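Local coordinates for protein CMP-sialic acid transporter 1 (Zea mays, PDB 6I1R) that probably carries CMP-sialic acid from the cytoplasm into the Golgi as an antiporter against CMP, and is caught here with CMP bound in an outward-facing conformation, at residues P38-L43 / T235-V240; W193-L198 / T246-S251; L74-S79 / V203-G208. The protein carries 5 engineered substitutions. All blocks are in the same frame, centred on the assembly; numbering follows the deposited sequence.

Contact 1 of 3, residues P38-L43 / T235-V240; sequences PFLAEL and TTWMVV. With C5P (cytidine-5'-monophosphate), chain D.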
loop_
_atom_site.group_PDB
_atom_site.type_symbol
_atom_site.label_atom_id
_atom_site.label_comp_id
_atom_site.label_asym_id
_atom_site.label_seq_id
_atom_site.Cartn_x
_atom_site.Cartn_y
_atom_site.Cartn_z
ATOM N N PRO B 38 3.779 -0.018 -14.604
ATOM C CA PRO B 38 4.389 0.901 -15.578
ATOM C C PRO B 38 5.218 0.169 -16.645
ATOM O O PRO B 38 5.296 0.633 -17.782
ATOM C CB PRO B 38 5.297 1.824 -14.754
ATOM C CG PRO B 38 4.678 1.793 -13.388
ATOM C CD PRO B 38 4.192 0.367 -13.249
ATOM N N PHE B 39 5.822 -0.957 -16.268
ATOM C CA PHE B 39 6.581 -1.793 -17.199
ATOM C C PHE B 39 5.630 -2.407 -18.235
ATOM O O PHE B 39 5.851 -2.274 -19.438
ATOM C CB PHE B 39 7.361 -2.864 -16.430
ATOM C CG PHE B 39 8.076 -3.881 -17.285
ATOM C CD1 PHE B 39 9.314 -3.599 -17.843
ATOM C CD2 PHE B 39 7.514 -5.127 -17.518
ATOM C CE1 PHE B 39 9.970 -4.540 -18.623
ATOM C CE2 PHE B 39 8.173 -6.067 -18.298
ATOM C CZ PHE B 39 9.398 -5.772 -18.849
ATOM N N LEU B 40 4.573 -3.063 -17.757
ATOM C CA LEU B 40 3.573 -3.679 -18.639
ATOM C C LEU B 40 2.858 -2.599 -19.460
ATOM O O LEU B 40 2.524 -2.828 -20.622
ATOM C CB LEU B 40 2.560 -4.471 -17.805
ATOM C CG LEU B 40 3.105 -5.678 -17.041
ATOM C CD1 LEU B 40 1.966 -6.475 -16.425
ATOM C CD2 LEU B 40 3.948 -6.570 -17.941
ATOM N N ALA B 41 2.618 -1.438 -18.855
ATOM C CA ALA B 41 1.942 -0.336 -19.541
ATOM C C ALA B 41 2.803 0.156 -20.709
ATOM O O ALA B 41 2.278 0.428 -21.785
ATOM C CB ALA B 41 1.637 0.779 -18.571
ATOM N N GLU B 42 4.114 0.259 -20.494
ATOM C CA GLU B 42 5.044 0.677 -21.550
ATOM C C GLU B 42 5.113 -0.406 -22.634
ATOM O O GLU B 42 5.092 -0.096 -23.826
ATOM C CB GLU B 42 6.439 0.949 -20.982
ATOM C CG GLU B 42 6.593 2.332 -20.372
ATOM C CD GLU B 42 6.512 3.477 -21.366
ATOM O OE1 GLU B 42 7.570 3.895 -21.876
ATOM O OE2 GLU B 42 5.387 3.949 -21.627
ATOM N N LEU B 43 5.193 -1.666 -22.212
ATOM C CA LEU B 43 5.266 -2.789 -23.152
ATOM C C LEU B 43 4.037 -2.766 -24.073
ATOM O O LEU B 43 4.154 -3.004 -25.275
ATOM C CB LEU B 43 5.358 -4.106 -22.370
ATOM C CG LEU B 43 6.223 -5.192 -23.008
ATOM C CD1 LEU B 43 7.692 -4.799 -22.988
ATOM C CD2 LEU B 43 6.021 -6.526 -22.306
ATOM N N THR B 235 -9.106 -6.589 -12.975
ATOM C CA THR B 235 -9.063 -5.120 -12.799
ATOM C C THR B 235 -7.617 -4.643 -12.936
ATOM O O THR B 235 -7.386 -3.628 -13.578
ATOM C CB THR B 235 -9.710 -4.575 -11.513
ATOM O OG1 THR B 235 -8.894 -4.567 -10.341
ATOM C CG2 THR B 235 -10.983 -5.281 -11.137
ATOM N N THR B 236 -6.650 -5.384 -12.395
ATOM C CA THR B 236 -5.245 -5.010 -12.565
ATOM C C THR B 236 -4.933 -4.853 -14.059
ATOM O O THR B 236 -4.297 -3.880 -14.456
ATOM C CB THR B 236 -4.296 -6.027 -11.919
ATOM O OG1 THR B 236 -4.810 -6.400 -10.639
ATOM C CG2 THR B 236 -2.896 -5.483 -11.752
ATOM N N TRP B 237 -5.395 -5.803 -14.872
ATOM C CA TRP B 237 -5.143 -5.779 -16.318
ATOM C C TRP B 237 -5.906 -4.626 -16.983
ATOM O O TRP B 237 -5.447 -4.096 -17.999
ATOM C CB TRP B 237 -5.489 -7.125 -16.970
ATOM C CG TRP B 237 -4.432 -8.177 -16.805
ATOM C CD1 TRP B 237 -4.519 -9.316 -16.059
ATOM C CD2 TRP B 237 -3.119 -8.186 -17.397
ATOM N NE1 TRP B 237 -3.356 -10.033 -16.147
ATOM C CE2 TRP B 237 -2.479 -9.365 -16.960
ATOM C CE3 TRP B 237 -2.423 -7.319 -18.249
ATOM C CZ2 TRP B 237 -1.180 -9.694 -17.348
ATOM C CZ3 TRP B 237 -1.140 -7.644 -18.632
ATOM C CH2 TRP B 237 -0.529 -8.818 -18.186
ATOM N N MET B 238 -7.063 -4.255 -16.435
ATOM C CA MET B 238 -7.830 -3.134 -16.979
ATOM C C MET B 238 -6.996 -1.847 -16.899
ATOM O O MET B 238 -6.945 -1.092 -17.873
ATOM C CB MET B 238 -9.156 -2.934 -16.235
ATOM C CG MET B 238 -10.263 -3.858 -16.714
ATOM S SD MET B 238 -11.781 -3.725 -15.728
ATOM C CE MET B 238 -12.510 -2.245 -16.427
ATOM N N VAL B 239 -6.327 -1.611 -15.769
ATOM C CA VAL B 239 -5.594 -0.345 -15.586
ATOM C C VAL B 239 -4.308 -0.390 -16.424
ATOM O O VAL B 239 -3.847 0.656 -16.871
ATOM C CB VAL B 239 -5.297 -0.003 -14.107
ATOM C CG1 VAL B 239 -6.330 -0.577 -13.150
ATOM C CG2 VAL B 239 -3.895 -0.407 -13.673
ATOM N N VAL B 240 -3.734 -1.576 -16.636
ATOM C CA VAL B 240 -2.537 -1.700 -17.480
ATOM C C VAL B 240 -2.888 -1.223 -18.894
ATOM O O VAL B 240 -2.147 -0.436 -19.488
ATOM C CB VAL B 240 -1.973 -3.135 -17.495
ATOM C CG1 VAL B 240 -0.933 -3.328 -18.590
ATOM C CG2 VAL B 240 -1.393 -3.529 -16.145
HETATM O O3P C5P D . 5.641 6.130 -19.335
HETATM P P C5P D . 6.463 6.550 -18.141
HETATM O O1P C5P D . 6.528 8.043 -17.925
HETATM O O2P C5P D . 6.197 5.751 -16.887
HETATM O "O5'" C5P D . 7.969 6.150 -18.546
HETATM C "C5'" C5P D . 8.680 5.159 -17.807
HETATM C "C4'" C5P D . 9.932 5.778 -17.202
HETATM O "O4'" C5P D . 9.644 6.263 -15.888
HETATM C "C3'" C5P D . 11.055 4.757 -17.089
HETATM O "O3'" C5P D . 12.153 5.151 -17.921
HETATM C "C2'" C5P D . 11.425 4.697 -15.612
HETATM O "O2'" C5P D . 12.792 5.053 -15.368
HETATM C "C1'" C5P D . 10.505 5.681 -14.905
HETATM N N1 C5P D . 9.711 4.977 -13.896
HETATM C C2 C5P D . 10.332 4.481 -12.731
HETATM N N3 C5P D . 9.606 3.831 -11.796
HETATM C C4 C5P D . 8.279 3.650 -11.970
HETATM C C5 C5P D . 7.653 4.133 -13.113
HETATM C C6 C5P D . 8.398 4.802 -14.076
HETATM O O2 C5P D . 11.560 4.645 -12.563
HETATM N N4 C5P D . 7.556 2.997 -11.027
#
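With CG anti to the carbonyl carbon (chi1 -64°) and chi2 extended, Leu40 reaches from helix 37-59 toward helix 234-256, while Val240 turns CG1 anti to its backbone N (chi1 168°) and lays that methyl against the base of the same leucine. Two apolar touches result. Leu40 CD1 meets the benzo end of the indole at Trp237 CH2, 3.8 Å away, the two side chains crossing at a slant. Nearer the backbone, Leu40 CB lies 3.8 Å from Val240 CG1, and this methyl also comes within 4.0 Å of Ala41 N. Ala41 CA stands 5.1 Å from Val240 CA, the nearest CA approach of the two segments, consistent with the small side chain of Ala41. The two segments cross at -53°, their axes 9.9 Å apart at the closest point. Tyr232 and Phe229 pack against the Trp237 ring, the latter edge-to-face. Other residues of 38-43 line the CMP pocket: Pro38 CB rests 3.7 Å from C5 of the cytosine, and Glu42 OE2 lies 3.2 Å from phosphate oxygen O3P. Lys45 forms a salt bridge with Glu42, and its positive charge may offset part of the repulsion between carboxylate and phosphate. Between the helices themselves, aliphatic and aromatic carbon does the joining, which implies a junction held mainly by apolar packing, whereas polar and charged groups gather on the nucleotide side of helix 37-59.

Contact 2 of 3, residues W193-L198 / T246-S251; sequences WQNVQL and TGLLVS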
loop_
_atom_site.group_PDB
_atom_site.type_symbol
_atom_site.label_atom_id
_atom_site.label_comp_id
_atom_site.label_asym_id
_atom_site.label_seq_id
_atom_site.Cartn_x
_atom_site.Cartn_y
_atom_site.Cartn_z
ATOM N N TRP B 193 6.510 5.570 -35.267
ATOM C CA TRP B 193 7.962 5.341 -35.198
ATOM C C TRP B 193 8.566 6.149 -34.042
ATOM O O TRP B 193 9.532 5.709 -33.414
ATOM C CB TRP B 193 8.635 5.665 -36.541
ATOM C CG TRP B 193 10.129 5.776 -36.474
ATOM C CD1 TRP B 193 10.878 6.878 -36.773
ATOM C CD2 TRP B 193 11.062 4.756 -36.072
ATOM N NE1 TRP B 193 12.208 6.613 -36.595
ATOM C CE2 TRP B 193 12.354 5.321 -36.162
ATOM C CE3 TRP B 193 10.938 3.427 -35.650
ATOM C CZ2 TRP B 193 13.505 4.601 -35.845
ATOM C CZ3 TRP B 193 12.076 2.716 -35.337
ATOM C CH2 TRP B 193 13.341 3.297 -35.434
ATOM N N GLN B 194 8.004 7.323 -33.766
ATOM C CA GLN B 194 8.462 8.142 -32.643
ATOM C C GLN B 194 8.107 7.426 -31.333
ATOM O O GLN B 194 8.942 7.315 -30.429
ATOM C CB GLN B 194 7.868 9.549 -32.741
ATOM C CG GLN B 194 8.406 10.343 -33.927
ATOM C CD GLN B 194 7.781 11.708 -34.069
ATOM O OE1 GLN B 194 6.567 11.874 -33.968
ATOM N NE2 GLN B 194 8.612 12.706 -34.330
ATOM N N ASN B 195 6.881 6.916 -31.255
ATOM C CA ASN B 195 6.443 6.102 -30.123
ATOM C C ASN B 195 7.388 4.908 -29.936
ATOM O O ASN B 195 7.832 4.644 -28.822
ATOM C CB ASN B 195 5.007 5.600 -30.301
ATOM C CG ASN B 195 3.966 6.693 -30.184
ATOM O OD1 ASN B 195 4.277 7.816 -29.795
ATOM N ND2 ASN B 195 2.728 6.371 -30.519
ATOM N N VAL B 196 7.690 4.197 -31.024
ATOM C CA VAL B 196 8.466 2.948 -30.936
ATOM C C VAL B 196 9.827 3.236 -30.287
ATOM O O VAL B 196 10.274 2.461 -29.446
ATOM C CB VAL B 196 8.616 2.262 -32.309
ATOM C CG1 VAL B 196 9.782 1.283 -32.343
ATOM C CG2 VAL B 196 7.330 1.563 -32.730
ATOM N N GLN B 197 10.472 4.338 -30.664
ATOM C CA GLN B 197 11.779 4.693 -30.096
ATOM C C GLN B 197 11.604 5.135 -28.639
ATOM O O GLN B 197 12.344 4.702 -27.750
ATOM C CB GLN B 197 12.435 5.835 -30.875
ATOM C CG GLN B 197 12.661 5.550 -32.350
ATOM C CD GLN B 197 12.821 6.840 -33.113
ATOM O OE1 GLN B 197 13.898 7.434 -33.148
ATOM N NE2 GLN B 197 11.734 7.299 -33.712
ATOM N N LEU B 198 10.628 6.011 -28.421
ATOM C CA LEU B 198 10.344 6.568 -27.099
ATOM C C LEU B 198 10.091 5.434 -26.099
ATOM O O LEU B 198 10.727 5.376 -25.048
ATOM C CB LEU B 198 9.128 7.494 -27.208
ATOM C CG LEU B 198 8.699 8.194 -25.919
ATOM C CD1 LEU B 198 9.795 9.117 -25.404
ATOM C CD2 LEU B 198 7.408 8.970 -26.132
ATOM N N THR B 246 -4.142 5.898 -22.368
ATOM C CA THR B 246 -3.984 7.332 -22.103
ATOM C C THR B 246 -2.589 7.788 -22.554
ATOM O O THR B 246 -2.446 8.874 -23.112
ATOM C CB THR B 246 -4.256 7.664 -20.628
ATOM O OG1 THR B 246 -3.424 6.842 -19.808
ATOM C CG2 THR B 246 -5.707 7.465 -20.241
ATOM N N GLY B 247 -1.583 6.942 -22.343
ATOM C CA GLY B 247 -0.205 7.247 -22.726
ATOM C C GLY B 247 -0.029 7.413 -24.229
ATOM O O GLY B 247 0.826 8.187 -24.665
ATOM N N LEU B 248 -0.811 6.687 -25.027
ATOM C CA LEU B 248 -0.766 6.839 -26.491
ATOM C C LEU B 248 -1.416 8.172 -26.886
ATOM O O LEU B 248 -0.968 8.835 -27.828
ATOM C CB LEU B 248 -1.483 5.664 -27.166
ATOM C CG LEU B 248 -0.782 4.308 -27.076
ATOM C CD1 LEU B 248 -1.651 3.214 -27.679
ATOM C CD2 LEU B 248 0.579 4.343 -27.759
ATOM N N LEU B 249 -2.467 8.550 -26.164
ATOM C CA LEU B 249 -3.159 9.812 -26.419
ATOM C C LEU B 249 -2.233 10.979 -26.060
ATOM O O LEU B 249 -2.196 11.982 -26.773
ATOM C CB LEU B 249 -4.455 9.864 -25.604
ATOM C CG LEU B 249 -5.476 8.766 -25.902
ATOM C CD1 LEU B 249 -6.652 8.851 -24.942
ATOM C CD2 LEU B 249 -5.961 8.835 -27.342
ATOM N N VAL B 250 -1.481 10.837 -24.971
ATOM C CA VAL B 250 -0.531 11.873 -24.566
ATOM C C VAL B 250 0.464 12.095 -25.713
ATOM O O VAL B 250 0.762 13.238 -26.055
ATOM C CB VAL B 250 0.183 11.520 -23.245
ATOM C CG1 VAL B 250 1.364 12.440 -22.969
ATOM C CG2 VAL B 250 -0.780 11.529 -22.067
ATOM N N SER B 251 0.943 11.007 -26.316
ATOM C CA SER B 251 1.901 11.099 -27.419
ATOM C C SER B 251 1.249 11.807 -28.612
ATOM O O SER B 251 1.839 12.714 -29.199
ATOM C CB SER B 251 2.434 9.740 -27.805
ATOM O OG SER B 251 3.740 9.847 -28.357
#
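Asn195 extends its amide from helix 191-216 toward helix 234-256, where ND2 passes 4.0 Å from Leu248 CD2 and OD1 meets the hydroxyl of Ser251. The side chains of Asn195 and Leu248 cross at about a right angle. Ser251 OG donates to Asn195 OD1 over 2.5 Å, with a C=O...donor angle of 149° and the donor tilted 21° from the carbonyl plane. Ser251 holds OG anti to its backbone N, which aims the hydroxyl at the asparagine. Ser251 CB also comes within 3.3 Å of Asn195 OD1, while Leu198 CD2 flanks the hydroxyl more loosely. The segment axes come no closer than 11.3 Å and run at 120° to each other, and the contact is made by side chains alone. On helix 37-59, Ser49 takes a weak hydrogen bond from Asn195 ND2 and also touches Leu248. Tyr199 packs against both Leu248 and Ser251. The amide thus uses its oxygen toward one transmembrane helix and its nitrogen, weakly, toward another, and the two partners together would limit its rotation. The contact therefore rests on one directional polar link, with methyls of Leu198 and Leu248 beside it.

Contact 3 of 3, residues L74-S79 / V203-G208; sequences LYVVPS and VIFNMG. With C5P (cytidine-5'-monophosphate), chain D.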
loop_
_atom_site.group_PDB
_atom_site.type_symbol
_atom_site.label_atom_id
_atom_site.label_comp_id
_atom_site.label_asym_id
_atom_site.label_seq_id
_atom_site.Cartn_x
_atom_site.Cartn_y
_atom_site.Cartn_z
ATOM N N LEU B 74 18.135 10.696 -28.761
ATOM C CA LEU B 74 17.488 11.773 -27.995
ATOM C C LEU B 74 16.241 11.257 -27.259
ATOM O O LEU B 74 15.783 11.900 -26.315
ATOM C CB LEU B 74 17.126 12.929 -28.936
ATOM C CG LEU B 74 18.110 14.098 -28.948
ATOM C CD1 LEU B 74 19.494 13.646 -29.385
ATOM C CD2 LEU B 74 17.603 15.218 -29.844
ATOM N N TYR B 75 15.702 10.107 -27.663
ATOM C CA TYR B 75 14.502 9.557 -27.017
ATOM C C TYR B 75 14.853 8.925 -25.661
ATOM O O TYR B 75 13.952 8.482 -24.944
ATOM C CB TYR B 75 13.805 8.560 -27.948
ATOM C CG TYR B 75 13.119 9.200 -29.128
ATOM C CD1 TYR B 75 13.809 9.466 -30.300
ATOM C CD2 TYR B 75 11.780 9.552 -29.073
ATOM C CE1 TYR B 75 13.187 10.057 -31.388
ATOM C CE2 TYR B 75 11.143 10.143 -30.152
ATOM C CZ TYR B 75 11.849 10.398 -31.315
ATOM O OH TYR B 75 11.233 10.982 -32.383
ATOM N N VAL B 76 16.136 8.893 -25.300
ATOM C CA VAL B 76 16.560 8.383 -23.990
ATOM C C VAL B 76 16.140 9.391 -22.912
ATOM O O VAL B 76 15.701 9.002 -21.828
ATOM C CB VAL B 76 18.082 8.122 -23.933
ATOM C CG1 VAL B 76 18.504 7.537 -22.592
ATOM C CG2 VAL B 76 18.569 7.226 -25.064
ATOM N N VAL B 77 16.252 10.679 -23.237
ATOM C CA VAL B 77 16.225 11.758 -22.240
ATOM C C VAL B 77 14.961 11.647 -21.374
ATOM O O VAL B 77 15.073 11.588 -20.151
ATOM C CB VAL B 77 16.359 13.145 -22.904
ATOM C CG1 VAL B 77 16.103 14.281 -21.921
ATOM C CG2 VAL B 77 17.718 13.316 -23.570
ATOM N N PRO B 78 13.762 11.596 -21.989
ATOM C CA PRO B 78 12.543 11.504 -21.170
ATOM C C PRO B 78 12.627 10.402 -20.101
ATOM O O PRO B 78 12.215 10.620 -18.960
ATOM C CB PRO B 78 11.417 11.188 -22.163
ATOM C CG PRO B 78 11.908 11.782 -23.452
ATOM C CD PRO B 78 13.404 11.548 -23.414
ATOM N N SER B 79 13.173 9.248 -20.474
ATOM C CA SER B 79 13.300 8.113 -19.555
ATOM C C SER B 79 14.282 8.443 -18.424
ATOM O O SER B 79 14.061 8.037 -17.281
ATOM C CB SER B 79 13.708 6.858 -20.288
ATOM O OG SER B 79 12.640 6.366 -21.084
ATOM N N VAL B 203 10.784 1.052 -21.823
ATOM C CA VAL B 203 10.798 -0.367 -21.449
ATOM C C VAL B 203 12.164 -0.698 -20.834
ATOM O O VAL B 203 12.231 -1.247 -19.739
ATOM C CB VAL B 203 10.470 -1.280 -22.651
ATOM C CG1 VAL B 203 11.027 -2.687 -22.488
ATOM C CG2 VAL B 203 8.972 -1.335 -22.915
ATOM N N ILE B 204 13.234 -0.337 -21.536
ATOM C CA ILE B 204 14.604 -0.614 -21.084
ATOM C C ILE B 204 14.791 -0.067 -19.661
ATOM O O ILE B 204 15.237 -0.793 -18.771
ATOM C CB ILE B 204 15.640 -0.032 -22.072
ATOM C CG1 ILE B 204 15.620 -0.772 -23.413
ATOM C CG2 ILE B 204 17.035 -0.025 -21.464
ATOM C CD1 ILE B 204 16.113 0.053 -24.580
ATOM N N PHE B 205 14.433 1.198 -19.448
ATOM C CA PHE B 205 14.708 1.870 -18.170
ATOM C C PHE B 205 13.796 1.319 -17.064
ATOM O O PHE B 205 14.272 1.063 -15.959
ATOM C CB PHE B 205 14.575 3.389 -18.312
ATOM C CG PHE B 205 15.834 4.094 -18.753
ATOM C CD1 PHE B 205 16.424 3.801 -19.975
ATOM C CD2 PHE B 205 16.426 5.057 -17.952
ATOM C CE1 PHE B 205 17.580 4.453 -20.379
ATOM C CE2 PHE B 205 17.581 5.709 -18.358
ATOM C CZ PHE B 205 18.156 5.406 -19.571
ATOM N N ASN B 206 12.503 1.145 -17.351
ATOM C CA ASN B 206 11.576 0.477 -16.416
ATOM C C ASN B 206 12.175 -0.852 -15.943
ATOM O O ASN B 206 12.085 -1.200 -14.766
ATOM C CB ASN B 206 10.206 0.195 -17.047
ATOM C CG ASN B 206 9.170 1.261 -16.763
ATOM O OD1 ASN B 206 8.841 2.060 -17.635
ATOM N ND2 ASN B 206 8.638 1.272 -15.553
ATOM N N MET B 207 12.768 -1.581 -16.885
ATOM C CA MET B 207 13.309 -2.918 -16.651
ATOM C C MET B 207 14.589 -2.821 -15.811
ATOM O O MET B 207 14.776 -3.587 -14.864
ATOM C CB MET B 207 13.620 -3.605 -17.985
ATOM C CG MET B 207 13.763 -5.109 -17.892
ATOM S SD MET B 207 13.495 -5.913 -19.496
ATOM C CE MET B 207 14.779 -5.139 -20.477
ATOM N N GLY B 208 15.462 -1.879 -16.170
ATOM C CA GLY B 208 16.687 -1.616 -15.415
ATOM C C GLY B 208 16.401 -1.198 -13.981
ATOM O O GLY B 208 17.185 -1.492 -13.077
HETATM O O3P C5P D . 5.641 6.130 -19.335
HETATM P P C5P D . 6.463 6.550 -18.141
HETATM O O1P C5P D . 6.528 8.043 -17.925
HETATM O O2P C5P D . 6.197 5.751 -16.887
HETATM O "O5'" C5P D . 7.969 6.150 -18.546
HETATM C "C5'" C5P D . 8.680 5.159 -17.807
HETATM C "C4'" C5P D . 9.932 5.778 -17.202
HETATM O "O4'" C5P D . 9.644 6.263 -15.888
HETATM C "C3'" C5P D . 11.055 4.757 -17.089
HETATM O "O3'" C5P D . 12.153 5.151 -17.921
HETATM C "C2'" C5P D . 11.425 4.697 -15.612
HETATM O "O2'" C5P D . 12.792 5.053 -15.368
HETATM C "C1'" C5P D . 10.505 5.681 -14.905
HETATM N N1 C5P D . 9.711 4.977 -13.896
HETATM C C2 C5P D . 10.332 4.481 -12.731
HETATM N N3 C5P D . 9.606 3.831 -11.796
HETATM C C4 C5P D . 8.279 3.650 -11.970
HETATM C C5 C5P D . 7.653 4.133 -13.113
HETATM C C6 C5P D . 8.398 4.802 -14.076
HETATM O O2 C5P D . 11.560 4.645 -12.563
HETATM N N4 C5P D . 7.556 2.997 -11.027
#
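The wall of the CMP pocket beside the ribose is built here, where the start of helix 76-92 meets helix 191-216 through the ring of Phe205. Ser79 CB sits over one face of that ring in a CH-pi contact, 4.1 Å from the centroid and 21° off the normal, displaced toward the rim; its nearest ring atom is Phe205 CG. Farther out along the ring, Val76 CG1 lies 3.7 Å from Phe205 CZ and approaches obliquely, the two side chains crossing at about a right angle. Val76 CG1 stands anti to its own backbone N (chi1 -178°), the rotation that sets this methyl against the outer end of the phenyl group. Both helices are predicted to span the membrane, in a transporter of the nucleotide-sugar family within the drug/metabolite transporter clan, and the contact ties them together along one side of the bound nucleotide. O3' of CMP touches both segments, 3.0 Å from Phe205 CB and 3.3 Å from Ser79 CB. Ser79 OG is 3.4 Å from O3', and Phe205 CB also lies 3.8 Å from O2'. Asn206, the next residue along helix 191-216, adds its side chain to the pocket beside the sugar and base, where it also packs on Pro38 and Glu42 of helix 37-59. Toward the beginning of 74-79, Tyr75 packs against Gln194, Gln197 and Phe201, and Val76 likewise touches Phe201, extending the junction along helix 191-216 beyond the nucleotide.

Contact 1 is the buried one of the three; contacts 2 and 3 are only partly buried. Contacts 1 and 2 share helix 234-256, their centres about 15 Å apart without touching, while contacts 2 and 3 share helix 191-216. Contacts 1 and 3 border the same nucleotide and meet directly, Leu43 packing on Val203; contacts 2 and 3 also meet, where Leu198 lies against Pro78. Chemistry varies with place: contact 1 is aliphatic and aromatic on the side turned from CMP, contact 2 centres on a hydrogen bond away from the ligand, and contact 3 combines a CH-pi contact with the ribose edge of the pocket.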